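Local coordinates for protein predicted sugar phosphatases of the HAD superfamily (Cytophaga hutchinsonii, PDB 2HX1) that probably hydrolyses phosphate esters of sugars or related metabolites as a magnesium-binding phosphatase of the haloacid dehalogenase (HAD) superfamily, at residues I51-A56 / I80-M85. Residues are numbered along the deposited sequence; the frame is centred on the assembly and turned at random. Where two conformers were deposited one is given.
Sequences IVTNDA and IISSGM
Two neighbouring parallel strands of the HAD Rossmann-like core meet here, 48-53 and the edge strand 80-82, joined through helix 60-69 as a beta-alpha-beta crossover. The backbone ladder is regular: Ile81 N gives its hydrogen to Ile51 O at 2.8 Å, almost along the C=O axis, and Ile81 O receives Thr53 N at 3.0 Å. Ile51, Val52, Ile80 and Ile81, all branched at CB, suit this extended backbone. On one face Val52 and Ile81 lie side by side, Val52 CG2 4.2 Å from Ile81 CD1, both packed against Met209 of helix 208-218, with Ile81 also reaching Ala213; on the other, Ile51 and Ile80 pack against helix 60-69.

Past the ladder the strand pairing gives way but the chains stay close, 51-56 running on as a loop while 80-85 turns into helix 83-94. Ser83 N still reaches Thr53 O, but the bond is bent, 137° at the hydrogen. Strand 48-53 ends at Thr53, followed by Asn54 in the loop, a Thr-Asn sequence consistent with HAD motif II, whose Ser or Thr contacts the substrate phosphate in relatives; the Thr53 side chain lies about 8 Å from the bound magnesium. Its OG1, as modelled, is anti to the backbone N and accepts from Asp55 N, which fits an ST turn, while CG2 drops against the neighbouring strand, 3.6 Å from Ile81 O. Asn54 points away, its amide bonded to the backbone of Lys204 and Asn168.

Serine suits the N-cap because its short hydroxyl can accept from an N-H of the first turn, here Gly84 N. The same Ser82 OG, anti to its own N, donates to Asp55 O at 2.8 Å from above the carbonyl plane, tying helix start to loop. Beside this bond Ala56 CB presses to 3.3 Å from Gly84 CA, a close fit between a methyl and a residue with no side chain.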
ATOM      1  N   ILE A  51     -15.057 -21.587 -20.493  1.00 21.58           N
ATOM      2  CA  ILE A  51     -14.934 -21.160 -19.115  1.00 20.94           C
ATOM      3  C   ILE A  51     -13.494 -20.692 -18.947  1.00 21.44           C
ATOM      4  O   ILE A  51     -12.577 -21.420 -19.308  1.00 20.32           O
ATOM      5  CB  ILE A  51     -15.278 -22.326 -18.136  1.00 22.91           C
ATOM      6  CG1 ILE A  51     -16.778 -22.660 -18.249  1.00 28.27           C
ATOM      7  CG2 ILE A  51     -14.857 -21.969 -16.729  1.00 20.55           C
ATOM      8  CD1 ILE A  51     -17.218 -23.896 -17.567  1.00 30.14           C
ATOM      9  N   VAL A  52     -13.311 -19.471 -18.443  1.00 21.77           N
ATOM     10  CA  VAL A  52     -12.002 -18.855 -18.282  1.00 19.78           C
ATOM     11  C   VAL A  52     -11.925 -18.551 -16.776  1.00 21.80           C
ATOM     12  O   VAL A  52     -12.668 -17.710 -16.257  1.00 21.60           O
ATOM     13  CB  VAL A  52     -11.875 -17.577 -19.111  1.00 18.36           C
ATOM     14  CG1 VAL A  52     -10.541 -16.934 -18.882  1.00 19.28           C
ATOM     15  CG2 VAL A  52     -12.109 -17.902 -20.580  1.00 17.82           C
ATOM     16  N   THR A  53     -11.047 -19.276 -16.093  1.00 19.21           N
ATOM     17  CA  THR A  53     -11.029 -19.322 -14.665  1.00 18.85           C
ATOM     18  C   THR A  53      -9.600 -19.190 -14.148  1.00 19.19           C
ATOM     19  O   THR A  53      -8.652 -19.722 -14.768  1.00 19.46           O
ATOM     20  CB  THR A  53     -11.627 -20.650 -14.187  1.00 19.15           C
ATOM     21  OG1 THR A  53     -11.624 -20.703 -12.748  1.00 21.03           O
ATOM     22  CG2 THR A  53     -10.849 -21.840 -14.742  1.00 21.35           C
ATOM     23  N   ASN A  54      -9.464 -18.466 -13.040  1.00 20.98           N
ATOM     24  CA  ASN A  54      -8.209 -18.361 -12.293  1.00 24.26           C
ATOM     25  C   ASN A  54      -8.008 -19.503 -11.276  1.00 25.97           C
ATOM     26  O   ASN A  54      -7.139 -19.434 -10.425  1.00 30.44           O
ATOM     27  CB  ASN A  54      -8.131 -17.003 -11.570  1.00 23.71           C
ATOM     28  CG  ASN A  54      -7.827 -15.860 -12.509  1.00 27.29           C
ATOM     29  OD1 ASN A  54      -7.674 -16.066 -13.724  1.00 18.88           O
ATOM     30  ND2 ASN A  54      -7.743 -14.632 -11.960  1.00 20.07           N
ATOM     31  N   ASP A  55      -8.825 -20.542 -11.348  1.00 29.58           N
ATOM     32  CA  ASP A  55      -8.657 -21.727 -10.509  1.00 31.09           C
ATOM     33  C   ASP A  55      -7.568 -22.647 -11.087  1.00 33.92           C
ATOM     34  O   ASP A  55      -7.827 -23.314 -12.066  1.00 37.43           O
ATOM     35  CB  ASP A  55     -10.003 -22.442 -10.417  1.00 31.10           C
ATOM     36  CG  ASP A  55      -9.994 -23.611  -9.454  1.00 31.77           C
ATOM     37  OD1 ASP A  55      -8.912 -24.084  -9.033  1.00 29.36           O
ATOM     38  OD2 ASP A  55     -11.110 -24.050  -9.120  1.00 30.47           O
ATOM     39  N   ALA A  56      -6.367 -22.662 -10.485  1.00 33.06           N
ATOM     40  CA  ALA A  56      -5.258 -23.551 -10.872  1.00 31.30           C
ATOM     41  C   ALA A  56      -5.014 -24.684  -9.829  1.00 31.40           C
ATOM     42  O   ALA A  56      -3.913 -25.219  -9.714  1.00 32.09           O
ATOM     43  CB  ALA A  56      -4.004 -22.727 -11.078  1.00 30.49           C
ATOM     44  N   ILE A  80     -12.547 -25.572 -20.901  1.00 26.91           N
ATOM     45  CA  ILE A  80     -12.032 -24.954 -19.689  1.00 25.90           C
ATOM     46  C   ILE A  80     -10.605 -24.432 -19.881  1.00 25.07           C
ATOM     47  O   ILE A  80      -9.640 -25.195 -20.024  1.00 23.16           O
ATOM     48  CB  ILE A  80     -12.111 -25.910 -18.496  1.00 26.42           C
ATOM     49  CG1 ILE A  80     -13.552 -26.445 -18.354  1.00 29.74           C
ATOM     50  CG2 ILE A  80     -11.688 -25.200 -17.214  1.00 27.12           C
ATOM     51  CD1 ILE A  80     -13.838 -27.204 -17.112  1.00 26.42           C
ATOM     52  N   ILE A  81     -10.488 -23.118 -19.877  1.00 24.21           N
ATOM     53  CA  ILE A  81      -9.199 -22.457 -19.960  0.70 25.37           C
ATOM     54  C   ILE A  81      -8.874 -21.914 -18.577  1.00 25.37           C
ATOM     55  O   ILE A  81      -9.572 -21.063 -18.058  1.00 24.17           O
ATOM     56  CB  ILE A  81      -9.222 -21.289 -20.967  0.70 25.28           C
ATOM     57  CG1 ILE A  81      -9.783 -21.739 -22.332  0.70 25.98           C
ATOM     58  CG2 ILE A  81      -7.821 -20.718 -21.095  0.70 18.24           C
ATOM     59  CD1 ILE A  81     -10.250 -20.557 -23.232  0.70 28.40           C
ATOM     60  N   SER A  82      -7.801 -22.409 -17.985  1.00 25.15           N
ATOM     61  CA  SER A  82      -7.500 -22.158 -16.601  1.00 26.08           C
ATOM     62  C   SER A  82      -6.113 -21.566 -16.461  1.00 24.72           C
ATOM     63  O   SER A  82      -5.218 -21.904 -17.240  1.00 24.37           O
ATOM     64  CB  SER A  82      -7.544 -23.535 -15.917  1.00 25.27           C
ATOM     65  OG  SER A  82      -6.825 -23.568 -14.714  1.00 32.56           O
ATOM     66  N   SER A  83      -5.898 -20.768 -15.426  1.00 23.66           N
ATOM     67  CA  SER A  83      -4.592 -20.131 -15.248  1.00 25.11           C
ATOM     68  C   SER A  83      -3.528 -21.170 -14.889  1.00 25.43           C
ATOM     69  O   SER A  83      -2.341 -20.943 -15.117  1.00 26.30           O
ATOM     70  CB  SER A  83      -4.643 -19.001 -14.228  1.00 26.10           C
ATOM     71  OG  SER A  83      -4.901 -19.499 -12.947  1.00 25.77           O
ATOM     72  N   GLY A  84      -3.944 -22.328 -14.385  1.00 23.63           N
ATOM     73  CA  GLY A  84      -2.999 -23.422 -14.156  1.00 25.44           C
ATOM     74  C   GLY A  84      -2.260 -23.865 -15.409  1.00 25.56           C
ATOM     75  O   GLY A  84      -1.122 -24.356 -15.327  1.00 26.02           O
HETATM   76  N   MSE A  85      -2.883 -23.671 -16.571  1.00 24.91           N
HETATM   77  CA  MSE A  85      -2.222 -23.984 -17.837  0.70 27.12           C
HETATM   78  C   MSE A  85      -1.029 -23.055 -18.078  1.00 27.07           C
HETATM   79  O   MSE A  85       0.006 -23.479 -18.614  1.00 26.68           O
HETATM   80  CB  MSE A  85      -3.219 -23.888 -18.984  0.70 27.08           C
HETATM   81  CG  MSE A  85      -4.298 -24.990 -18.906  0.70 32.63           C
HETATM   82 SE   MSE A  85      -5.930 -24.584 -19.885  0.50 41.11          SE
HETATM   83  CE  MSE A  85      -5.139 -24.123 -21.668  0.70 28.88           C
TER